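Local coordinates for protein alkaline phosphatase D (Bacillus subtilis, PDB 2YEQ) that hydrolyses phosphate esters, acting as a phosphodiesterase whose active site contains iron and calcium, at residues 101-105 with 200-204; 105-109 with 265-269; 116-120 with 142-146; 452-458 with 470-476. All coordinates share one frame; numbering follows the deposited sequence.

Contact 1. Residues 101-105 with 200-204. With PE5 (3,6,9,12,15,18,21,24-octaoxahexacosan-1-ol), chain B; PE5 (3,6,9,12,15,18,21,24-octaoxahexacosan-1-ol), chain D; PE5 (3,6,9,12,15,18,21,24-octaoxahexacosan-1-ol), chain P; EDO (1,2-ethanediol), chain C.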
# COMPACT_ATOMS: atom_id res chain seq x y z
N VAL A 101 -4.43 -16.83 -16.73
CA VAL A 101 -3.92 -15.83 -17.63
C VAL A 101 -3.96 -14.48 -16.91
O VAL A 101 -4.94 -14.13 -16.27
CB VAL A 101 -4.74 -15.76 -18.94
CG1 VAL A 101 -4.29 -14.57 -19.79
CG2 VAL A 101 -4.64 -17.11 -19.71
N GLY A 102 -2.89 -13.73 -17.02
CA GLY A 102 -2.84 -12.41 -16.44
C GLY A 102 -2.88 -11.37 -17.54
O GLY A 102 -2.54 -11.62 -18.71
N LYS A 103 -3.31 -10.17 -17.14
CA LYS A 103 -3.29 -9.01 -18.00
C LYS A 103 -2.42 -7.91 -17.42
O LYS A 103 -2.48 -7.61 -16.22
CB LYS A 103 -4.71 -8.51 -18.16
CG LYS A 103 -4.93 -7.42 -19.16
CD LYS A 103 -6.47 -7.22 -19.26
CE LYS A 103 -6.91 -6.09 -20.16
NZ LYS A 103 -8.39 -5.89 -19.97
N THR A 104 -1.64 -7.28 -18.28
CA THR A 104 -0.76 -6.22 -17.84
C THR A 104 -0.63 -5.11 -18.88
O THR A 104 -1.24 -5.18 -19.96
CB THR A 104 0.63 -6.79 -17.51
OG1 THR A 104 1.36 -5.81 -16.78
CG2 THR A 104 1.42 -7.20 -18.77
N LYS A 105 0.16 -4.09 -18.57
CA LYS A 105 0.28 -2.94 -19.46
C LYS A 105 1.56 -2.15 -19.21
O LYS A 105 1.87 -1.79 -18.06
CB LYS A 105 -0.92 -2.03 -19.29
CG LYS A 105 -0.99 -0.91 -20.34
CD LYS A 105 -2.18 -0.01 -20.04
CE LYS A 105 -2.27 1.17 -20.99
NZ LYS A 105 -1.83 2.43 -20.31
N ALA A 200 -4.31 -10.41 -11.17
CA ALA A 200 -4.29 -10.87 -12.56
C ALA A 200 -4.80 -9.77 -13.53
O ALA A 200 -4.41 -9.73 -14.69
CB ALA A 200 -5.15 -12.18 -12.71
N ALA A 201 -5.58 -8.83 -13.02
CA ALA A 201 -6.19 -7.77 -13.84
C ALA A 201 -5.28 -6.59 -14.22
O ALA A 201 -5.46 -5.97 -15.28
CB ALA A 201 -7.46 -7.27 -13.15
N PHE A 202 -4.32 -6.26 -13.36
CA PHE A 202 -3.52 -5.03 -13.52
C PHE A 202 -2.07 -5.20 -13.04
O PHE A 202 -1.83 -5.99 -12.15
CB PHE A 202 -4.07 -3.89 -12.66
CG PHE A 202 -5.55 -3.81 -12.59
CD1 PHE A 202 -6.28 -3.30 -13.67
CD2 PHE A 202 -6.22 -4.14 -11.44
CE1 PHE A 202 -7.64 -3.19 -13.60
CE2 PHE A 202 -7.60 -4.02 -11.37
CZ PHE A 202 -8.31 -3.55 -12.48
N PRO A 203 -1.14 -4.43 -13.57
CA PRO A 203 0.19 -4.33 -12.96
C PRO A 203 0.11 -3.56 -11.66
O PRO A 203 -0.62 -2.56 -11.59
CB PRO A 203 1.00 -3.55 -13.98
CG PRO A 203 -0.00 -2.79 -14.77
CD PRO A 203 -1.29 -3.51 -14.71
N TRP A 204 0.86 -4.02 -10.65
CA TRP A 204 0.87 -3.41 -9.33
C TRP A 204 2.25 -2.79 -9.04
O TRP A 204 3.30 -3.34 -9.44
CB TRP A 204 0.57 -4.42 -8.23
CG TRP A 204 -0.87 -4.84 -8.10
CD1 TRP A 204 -1.74 -5.12 -9.12
CD2 TRP A 204 -1.59 -5.08 -6.89
NE1 TRP A 204 -2.94 -5.50 -8.62
CE2 TRP A 204 -2.89 -5.50 -7.26
CE3 TRP A 204 -1.27 -4.97 -5.52
CZ2 TRP A 204 -3.85 -5.80 -6.32
CZ3 TRP A 204 -2.22 -5.26 -4.61
CH2 TRP A 204 -3.50 -5.69 -4.99
C50 PE5 B . -10.31 -7.59 -23.08
O1 PE5 B . -9.76 -8.14 -21.88
C1 PE5 B . -10.77 -8.78 -21.09
C2 PE5 B . -10.20 -9.32 -19.78
O2 PE5 B . -9.74 -8.23 -18.98
C3 PE5 B . -10.10 -8.31 -17.60
C4 PE5 B . -9.51 -7.13 -16.87
C50 PE5 D . -8.43 -12.89 -19.85
O1 PE5 D . -7.54 -12.30 -18.90
C1 PE5 D . -8.25 -11.91 -17.73
C2 PE5 D . -7.40 -11.16 -16.73
O2 PE5 D . -7.88 -11.45 -15.41
C3 PE5 D . -8.91 -10.60 -14.90
C4 PE5 D . -9.16 -10.93 -13.44
C50 PE5 P . -2.57 -22.29 -26.77
O1 PE5 P . -3.49 -22.08 -25.70
C1 PE5 P . -4.19 -20.83 -25.77
C2 PE5 P . -5.23 -20.72 -24.66
O2 PE5 P . -5.00 -19.56 -23.84
C3 PE5 P . -5.93 -19.37 -22.75
C4 PE5 P . -5.51 -20.07 -21.45
O3 PE5 P . -4.10 -20.27 -21.31
C1 EDO C . -4.55 -4.01 -17.61
O1 EDO C . -3.62 -4.95 -17.09
C2 EDO C . -4.05 -2.60 -17.34
O2 EDO C . -4.83 -1.72 -18.16
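Residues 101-105 and 200-204 run in nearly the same direction, their end-to-end lines 17° apart, and one backbone bond joins them: Lys103 N donates to Ala200 O at 2.7 Å, with an N-H...O angle of 172° and the donor almost in line with the carbonyl. The same oxygen receives a softer CA-H contact from Gly102 CA at 3.6 Å. Next to it Lys103 O and Ala201 O, two acceptors, lie close and cannot bond directly. A 1,2-ethanediol, probably from the crystallisation liquor, fills this position and hydrogen-bonds through O1 to Ala201 O at 2.8 Å. The case illustrates how one sheet edge can be docked on a neighbouring helix end and strand: strand 97-105, outermost in the four-stranded antiparallel sheet of the N-terminal domain, rests on the C-terminal end of helix 193-201 and the start of strand 203-206 in the phosphatase domain. Thr104 turns OG1 away from its own backbone N (chi1 -166°), which lays this oxygen 3.6 Å from Pro203 CB, while its hydrogen bond goes to Ser15. The Pro203 ring also reaches back with CG to Lys105 O at 3.9 Å. Lys103 begins close to the seam, its CB 3.7 Å from Ala200 O, and then extends away until NZ hydrogen-bonds O2 and O1 of a bound polyether at 2.9 and 3.3 Å. If a valine replaced it, the main-chain bond could persist, but both polyether oxygens would probably lose their ammonium donor, and the polyether the CD and CE methylenes beside it.

Contact 2. Residues 105-109 with 265-269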
# COMPACT_ATOMS: atom_id res chain seq x y z
N LYS A 105 0.16 -4.09 -18.57
CA LYS A 105 0.28 -2.94 -19.46
C LYS A 105 1.56 -2.15 -19.21
O LYS A 105 1.87 -1.79 -18.06
CB LYS A 105 -0.92 -2.03 -19.29
CG LYS A 105 -0.99 -0.91 -20.34
CD LYS A 105 -2.18 -0.01 -20.04
CE LYS A 105 -2.27 1.17 -20.99
NZ LYS A 105 -1.83 2.43 -20.31
N THR A 106 2.33 -1.93 -20.27
CA THR A 106 3.56 -1.18 -20.17
C THR A 106 3.26 0.32 -20.00
O THR A 106 2.18 0.80 -20.32
CB THR A 106 4.47 -1.34 -21.42
OG1 THR A 106 3.69 -1.08 -22.60
CG2 THR A 106 5.11 -2.72 -21.48
N LEU A 107 4.24 1.06 -19.49
CA LEU A 107 4.12 2.51 -19.37
C LEU A 107 4.24 3.18 -20.75
O LEU A 107 4.85 2.62 -21.66
CB LEU A 107 5.23 3.06 -18.49
CG LEU A 107 5.30 2.57 -17.04
CD1 LEU A 107 6.42 3.34 -16.33
CD2 LEU A 107 3.97 2.75 -16.36
N PRO A 108 3.72 4.39 -20.88
CA PRO A 108 4.04 5.24 -22.04
C PRO A 108 5.53 5.48 -22.16
O PRO A 108 6.26 5.40 -21.16
CB PRO A 108 3.34 6.57 -21.73
CG PRO A 108 2.28 6.25 -20.78
CD PRO A 108 2.75 5.04 -19.98
N ALA A 109 5.99 5.78 -23.37
CA ALA A 109 7.37 6.17 -23.60
C ALA A 109 7.69 7.39 -22.74
O ALA A 109 6.81 8.21 -22.50
CB ALA A 109 7.61 6.46 -25.09
N PHE A 265 9.26 6.34 -11.09
CA PHE A 265 8.97 6.22 -12.51
C PHE A 265 8.02 7.34 -12.96
O PHE A 265 7.34 7.95 -12.14
CB PHE A 265 8.37 4.85 -12.83
CG PHE A 265 7.00 4.64 -12.25
CD1 PHE A 265 6.85 4.25 -10.92
CD2 PHE A 265 5.86 4.82 -13.02
CE1 PHE A 265 5.60 4.06 -10.38
CE2 PHE A 265 4.61 4.63 -12.48
CZ PHE A 265 4.47 4.25 -11.15
N THR A 266 7.99 7.61 -14.26
CA THR A 266 7.11 8.64 -14.81
C THR A 266 6.10 7.98 -15.74
O THR A 266 6.41 7.01 -16.42
CB THR A 266 7.89 9.70 -15.61
OG1 THR A 266 8.53 9.07 -16.72
CG2 THR A 266 8.95 10.37 -14.73
N TYR A 267 4.89 8.50 -15.74
CA TYR A 267 3.85 8.04 -16.63
C TYR A 267 3.76 9.06 -17.78
O TYR A 267 3.01 10.03 -17.71
CB TYR A 267 2.54 7.93 -15.89
CG TYR A 267 1.53 7.09 -16.62
CD1 TYR A 267 1.49 5.72 -16.43
CD2 TYR A 267 0.62 7.67 -17.52
CE1 TYR A 267 0.56 4.92 -17.11
CE2 TYR A 267 -0.32 6.88 -18.21
CZ TYR A 267 -0.33 5.51 -18.00
OH TYR A 267 -1.24 4.72 -18.67
N GLY A 268 4.58 8.84 -18.81
CA GLY A 268 4.76 9.84 -19.86
C GLY A 268 5.25 11.15 -19.26
O GLY A 268 6.13 11.15 -18.40
N ASN A 269 4.66 12.26 -19.69
CA ASN A 269 4.92 13.56 -19.07
C ASN A 269 3.78 13.97 -18.18
O ASN A 269 3.73 15.10 -17.73
CB ASN A 269 5.15 14.63 -20.13
CG ASN A 269 3.87 14.99 -20.91
OD1 ASN A 269 2.78 14.43 -20.68
ND2 ASN A 269 4.01 15.92 -21.84
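Pro108 lies over one face of the Tyr267 ring, its CD 3.7 Å from the ring centroid and 13° off the normal, a CH-pi contact set almost over the centre. Neighbouring CG extends the overlap to Tyr267 CE2 at 3.7 Å, and the two side chains cross at about a right angle. Tyr267 carries its ring beneath the proline because CG lies opposite the backbone N (chi1 -163°), which swings the ring from strand 263-267 across to the linker. Leu107 divides its two methyls between the aromatic residues: CD1 meets Phe265 CD2 at 3.7 Å, and CD2 rests against Tyr267 CD1 at 3.9 Å. CD1 also lies 3.7 Å from Thr266 O, so a single branch touches both ring and main chain. Beyond the tyrosine the strand turns at Gly268, whose backbone takes a positive phi of 58°. Here Pro108 CB packs 3.9 Å from Gly268 N. At the far edge of the tyrosine ring Lys105 NZ comes within 2.9 Å of Tyr267 OH, but the angle is too poor to count as a hydrogen bond; the ammonium has a salt bridge with Asp144 and a hydrogen bond to Asn85. In the fold, the linker leaving strand 97-105 of the N-terminal domain thus presses against an outermost strand of a mixed sheet in the phosphatase domain, a plain example of an interdomain connection packed against the body it enters. With no hydrogen bond between the two segments, the contact depends on shape and apolar cover, and the closest approach of polar side chains is that of ammonium and hydroxyl at the edge of the tyrosine ring.

Contact 3. Residues 116-120 with 142-146. With EDO (1,2-ethanediol), chain C.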
# COMPACT_ATOMS: atom_id res chain seq x y z
N GLN A 116 -4.44 11.08 -20.24
CA GLN A 116 -5.15 10.59 -19.07
C GLN A 116 -4.49 9.33 -18.48
O GLN A 116 -3.81 8.58 -19.19
CB GLN A 116 -6.60 10.30 -19.42
CG GLN A 116 -7.51 10.02 -18.24
CD GLN A 116 -8.98 9.89 -18.63
OE1 GLN A 116 -9.66 10.88 -18.84
NE2 GLN A 116 -9.47 8.66 -18.70
N MET A 117 -4.68 9.15 -17.18
CA MET A 117 -4.21 7.97 -16.46
C MET A 117 -5.26 7.67 -15.42
O MET A 117 -5.80 8.59 -14.78
CB MET A 117 -2.88 8.29 -15.76
CG MET A 117 -2.35 7.15 -14.92
SD MET A 117 -0.87 7.60 -14.02
CE MET A 117 -0.31 5.95 -13.52
N THR A 118 -5.58 6.39 -15.24
CA THR A 118 -6.48 5.98 -14.17
C THR A 118 -5.80 4.86 -13.37
O THR A 118 -5.26 3.92 -13.95
CB THR A 118 -7.84 5.47 -14.72
OG1 THR A 118 -8.40 6.48 -15.58
CG2 THR A 118 -8.82 5.17 -13.60
N PHE A 119 -5.84 4.96 -12.05
CA PHE A 119 -5.22 3.94 -11.19
C PHE A 119 -6.02 3.87 -9.92
O PHE A 119 -6.90 4.71 -9.69
CB PHE A 119 -3.73 4.21 -10.98
CG PHE A 119 -3.41 5.45 -10.16
CD1 PHE A 119 -3.38 5.40 -8.79
CD2 PHE A 119 -3.09 6.66 -10.78
CE1 PHE A 119 -3.07 6.53 -8.02
CE2 PHE A 119 -2.76 7.79 -10.02
CZ PHE A 119 -2.75 7.70 -8.62
N ALA A 120 -5.79 2.82 -9.13
CA ALA A 120 -6.40 2.70 -7.83
C ALA A 120 -5.26 2.53 -6.82
O ALA A 120 -4.17 2.08 -7.20
CB ALA A 120 -7.33 1.48 -7.76
N LYS A 142 -11.48 -0.14 -14.79
CA LYS A 142 -10.59 0.03 -15.92
C LYS A 142 -9.40 0.86 -15.48
O LYS A 142 -9.49 2.07 -15.46
CB LYS A 142 -11.31 0.71 -17.09
CG LYS A 142 -12.15 -0.25 -17.93
CD LYS A 142 -13.65 -0.09 -17.70
CE LYS A 142 -14.37 -1.45 -17.54
NZ LYS A 142 -14.50 -2.20 -18.83
N LEU A 143 -8.29 0.21 -15.15
CA LEU A 143 -7.14 0.91 -14.58
C LEU A 143 -5.91 0.64 -15.39
O LEU A 143 -5.78 -0.44 -15.97
CB LEU A 143 -6.90 0.42 -13.14
CG LEU A 143 -8.09 0.37 -12.20
CD1 LEU A 143 -7.67 -0.34 -10.89
CD2 LEU A 143 -8.65 1.79 -11.95
N ASP A 144 -5.00 1.60 -15.40
CA ASP A 144 -3.67 1.43 -15.96
C ASP A 144 -2.72 0.73 -14.96
O ASP A 144 -1.81 0.02 -15.37
CB ASP A 144 -3.08 2.78 -16.33
CG ASP A 144 -3.89 3.51 -17.42
OD1 ASP A 144 -3.98 2.95 -18.54
OD2 ASP A 144 -4.41 4.62 -17.16
N LEU A 145 -2.91 0.97 -13.67
CA LEU A 145 -2.12 0.28 -12.64
C LEU A 145 -2.76 0.41 -11.27
O LEU A 145 -3.76 1.12 -11.09
CB LEU A 145 -0.65 0.72 -12.65
CG LEU A 145 -0.24 2.18 -12.49
CD1 LEU A 145 -0.23 2.54 -11.05
CD2 LEU A 145 1.14 2.41 -13.06
N VAL A 146 -2.23 -0.37 -10.33
CA VAL A 146 -2.66 -0.35 -8.95
C VAL A 146 -1.42 -0.11 -8.07
O VAL A 146 -0.33 -0.64 -8.37
CB VAL A 146 -3.31 -1.70 -8.56
CG1 VAL A 146 -3.56 -1.78 -7.06
CG2 VAL A 146 -4.62 -1.87 -9.32
C1 EDO C . -4.55 -4.01 -17.61
O1 EDO C . -3.62 -4.95 -17.09
C2 EDO C . -4.05 -2.60 -17.34
O2 EDO C . -4.83 -1.72 -18.16
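Asp144 N donates to Thr118 O at 2.7 Å, with the donor tilted somewhat out of the carbonyl plane, and the same aspartate returns to Thr118 with its side chain. There OD2 accepts from Thr118 N at 2.9 Å on its anti lone pair, at a nearly straight N-H...O angle of 171°. Asp144 CG lies beside its own backbone N (chi1 -63°), which brings the carboxylate up against the strand, and both backbone polar groups of Thr118 are thereby gripped by one residue. The second oxygen, OD1, forms a salt bridge to Lys105, which ties this corner to the interdomain linker. Further along, Ala120 N reaches Leu145 O at 3.3 Å, a longer bond, and Ala120 with Val146 forms a parallel bridge. Side chains close the two flanks. Met117, fully extended, brings its terminal CE to Leu145 CD2 at 3.9 Å, while Leu143 spreads its methyls, CD1 on Ala120 CB at 3.6 Å and CD2 near Thr118 CG2. Leu143 O accepts from an ethanediol. Strands 117-122 and 145-148 lie side by side and parallel, linked through helix 133-138, the beta-alpha-beta crossover of the calcineurin-like phosphatases; Cys124 and Asp151, ligands of the iron site, follow shortly after these two strands.

Contact 4. Residues 452-458 with 470-476. With PE5 (3,6,9,12,15,18,21,24-octaoxahexacosan-1-ol), chain H.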
# COMPACT_ATOMS: atom_id res chain seq x y z
N TRP A 452 -6.75 16.62 -11.26
CA TRP A 452 -6.63 15.34 -10.56
C TRP A 452 -7.95 15.06 -9.90
O TRP A 452 -8.42 15.86 -9.10
CB TRP A 452 -5.54 15.40 -9.48
CG TRP A 452 -5.22 14.06 -8.85
CD1 TRP A 452 -6.02 13.31 -8.06
CD2 TRP A 452 -4.01 13.33 -9.00
NE1 TRP A 452 -5.38 12.13 -7.70
CE2 TRP A 452 -4.13 12.14 -8.26
CE3 TRP A 452 -2.83 13.56 -9.71
CZ2 TRP A 452 -3.12 11.19 -8.20
CZ3 TRP A 452 -1.80 12.61 -9.63
CH2 TRP A 452 -1.97 11.44 -8.89
N LYS A 453 -8.55 13.93 -10.21
CA LYS A 453 -9.77 13.52 -9.55
C LYS A 453 -9.54 12.24 -8.73
O LYS A 453 -8.92 11.30 -9.22
CB LYS A 453 -10.88 13.26 -10.56
CG LYS A 453 -12.15 12.72 -9.94
CD LYS A 453 -13.40 13.09 -10.73
CE LYS A 453 -13.37 12.57 -12.11
NZ LYS A 453 -14.72 12.66 -12.81
N ALA A 454 -10.06 12.25 -7.50
CA ALA A 454 -10.02 11.12 -6.60
C ALA A 454 -11.44 10.72 -6.28
O ALA A 454 -12.21 11.55 -5.78
CB ALA A 454 -9.27 11.48 -5.30
N ASP A 455 -11.79 9.47 -6.57
CA ASP A 455 -13.04 8.87 -6.16
C ASP A 455 -12.83 7.88 -5.01
O ASP A 455 -12.02 6.96 -5.13
CB ASP A 455 -13.65 8.08 -7.33
CG ASP A 455 -13.94 8.96 -8.57
OD1 ASP A 455 -14.28 10.15 -8.41
OD2 ASP A 455 -13.83 8.45 -9.71
N TYR A 456 -13.60 8.04 -3.93
CA TYR A 456 -13.54 7.14 -2.80
C TYR A 456 -14.58 6.05 -2.97
O TYR A 456 -15.78 6.30 -2.89
CB TYR A 456 -13.74 7.90 -1.48
CG TYR A 456 -12.55 8.79 -1.17
CD1 TYR A 456 -12.39 10.05 -1.80
CD2 TYR A 456 -11.56 8.39 -0.28
CE1 TYR A 456 -11.28 10.86 -1.52
CE2 TYR A 456 -10.45 9.20 0.01
CZ TYR A 456 -10.31 10.42 -0.62
OH TYR A 456 -9.20 11.21 -0.32
N ARG A 457 -14.10 4.84 -3.23
CA ARG A 457 -14.95 3.71 -3.58
C ARG A 457 -15.13 2.82 -2.37
O ARG A 457 -14.18 2.15 -1.97
CB ARG A 457 -14.30 2.92 -4.71
CG ARG A 457 -13.82 3.77 -5.88
CD ARG A 457 -14.99 4.07 -6.86
NE ARG A 457 -15.33 2.90 -7.65
CZ ARG A 457 -16.56 2.52 -8.01
NH1 ARG A 457 -17.64 3.21 -7.65
NH2 ARG A 457 -16.71 1.43 -8.74
N VAL A 458 -16.33 2.80 -1.80
CA VAL A 458 -16.54 2.15 -0.52
C VAL A 458 -17.76 1.22 -0.46
O VAL A 458 -18.61 1.21 -1.37
CB VAL A 458 -16.63 3.23 0.60
CG1 VAL A 458 -15.43 4.16 0.51
CG2 VAL A 458 -17.93 4.02 0.49
N SER A 470 -19.87 1.81 -3.98
CA SER A 470 -20.32 3.10 -4.52
C SER A 470 -19.23 4.12 -4.34
O SER A 470 -18.36 3.97 -3.47
CB SER A 470 -21.54 3.64 -3.78
OG SER A 470 -22.40 2.61 -3.38
N THR A 471 -19.28 5.17 -5.14
CA THR A 471 -18.42 6.32 -4.94
C THR A 471 -19.07 7.18 -3.84
O THR A 471 -20.13 7.78 -4.05
CB THR A 471 -18.20 7.05 -6.25
OG1 THR A 471 -17.58 6.15 -7.18
CG2 THR A 471 -17.32 8.29 -6.07
N ARG A 472 -18.47 7.17 -2.65
CA ARG A 472 -18.95 7.98 -1.53
C ARG A 472 -18.80 9.46 -1.84
O ARG A 472 -19.63 10.30 -1.47
CB ARG A 472 -18.17 7.67 -0.22
CG ARG A 472 -18.51 8.61 0.95
CD ARG A 472 -19.91 8.39 1.37
NE ARG A 472 -20.40 9.24 2.44
CZ ARG A 472 -20.77 10.51 2.31
NH1 ARG A 472 -20.64 11.16 1.16
NH2 ARG A 472 -21.25 11.15 3.36
N ALA A 473 -17.70 9.79 -2.48
CA ALA A 473 -17.40 11.15 -2.75
C ALA A 473 -16.30 11.20 -3.74
O ALA A 473 -15.47 10.27 -3.86
CB ALA A 473 -17.00 11.88 -1.45
N SER A 474 -16.29 12.31 -4.47
CA SER A 474 -15.31 12.56 -5.49
C SER A 474 -14.80 14.00 -5.35
O SER A 474 -15.61 14.93 -5.13
CB SER A 474 -15.94 12.33 -6.87
OG SER A 474 -15.01 12.67 -7.91
N PHE A 475 -13.48 14.16 -5.46
CA PHE A 475 -12.83 15.47 -5.32
C PHE A 475 -11.97 15.70 -6.51
O PHE A 475 -11.36 14.77 -7.05
CB PHE A 475 -12.00 15.54 -4.02
CG PHE A 475 -12.83 15.49 -2.78
CD1 PHE A 475 -13.16 14.27 -2.20
CD2 PHE A 475 -13.29 16.64 -2.18
CE1 PHE A 475 -13.94 14.22 -1.07
CE2 PHE A 475 -14.05 16.59 -1.04
CZ PHE A 475 -14.40 15.39 -0.50
N VAL A 476 -11.92 16.95 -6.97
CA VAL A 476 -10.99 17.34 -7.99
C VAL A 476 -10.05 18.45 -7.49
O VAL A 476 -10.46 19.31 -6.73
CB VAL A 476 -11.76 17.84 -9.23
CG1 VAL A 476 -10.80 18.44 -10.22
CG2 VAL A 476 -12.51 16.70 -9.86
C48 PE5 H . -14.73 8.71 -12.69
C50 PE5 H . -14.95 9.33 -14.06
O1 PE5 H . -14.19 10.54 -14.16
C1 PE5 H . -13.54 10.76 -15.42
C2 PE5 H . -12.47 11.85 -15.32
O2 PE5 H . -13.02 13.12 -15.66
C3 PE5 H . -12.34 14.29 -15.18
C4 PE5 H . -13.24 15.50 -15.40
O3 PE5 H . -13.77 16.02 -14.16
C5 PE5 H . -15.18 15.84 -14.07
C6 PE5 H . -15.79 16.37 -12.79
O4 PE5 H . -17.01 15.67 -12.54
C7 PE5 H . -16.86 14.60 -11.61
C8 PE5 H . -18.03 13.64 -11.59
O5 PE5 H . -17.55 12.33 -11.25
C9 PE5 H . -17.76 12.05 -9.87
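This is an antiparallel beta hairpin, formed by strands 451-459 and 470-477 in the large mixed sheet, and it is a clear example of a ladder that accommodates one extra residue. Ala454 and Phe475 make a hydrogen-bonded pair, with Ala454 N to Phe475 O and Phe475 N to Ala454 O both 2.9 Å. At the other end Val458 and Ser470 repeat the pattern. Between them Tyr456 faces two residues: its N gives a straight bond to Ala473 O at 2.9 Å, while its O takes Arg472 N at 2.8 Å. This is a beta bulge, with Arg472 in a helix-like backbone conformation (psi -39°). On one face Ser474 OG donates to Asp455 OD1 at 2.7 Å, nearly along the C-O axis, with OD2 engaged by Arg444. Arg457 folds back so that NH1 reaches Thr471 OG1 at 3.0 Å, 24° out of the guanidinium plane, and its NE pairs with Glu141. Lys453 lays CD 3.3 Å from Ser474 OG and beside Val476 CG2, then bends so that NZ binds a polyether, most closely O1 at 2.6 Å. With an alanine here, the polyether would probably lose its cationic anchor, and Ser474 and Val476 the methylenes packed beside them. On the other face the Tyr456 and Phe475 rings cross at about a right angle, both meeting Phe435 of strand 433-437. Strand 440-448 borders the hairpin beside 451-459, and strand 484-489 closes the sheet beside 470-477.

How the contacts relate
From the N terminus, the end of strand 97-105 opens two overlapping loops, which share Lys105: contact 1 closes the shorter at residues 200-204 and contact 2 the longer at 265-269. Contact 3 lies within both spans, a short crossover from 116-120 to 142-146. Contact 4 follows in series as a separate hairpin. Contacts 1 and 2 fasten the N-terminal domain and its linker to the phosphatase domain, where contact 3 meets each: strand 203-206 pairs with 145-148, and Tyr267 packs on Met117. Contacts 1, 3 and 4 all reach the ten-stranded mixed sheet; Phe119 touching Trp452 links the third to the fourth, whereas contact 2 ends on another sheet.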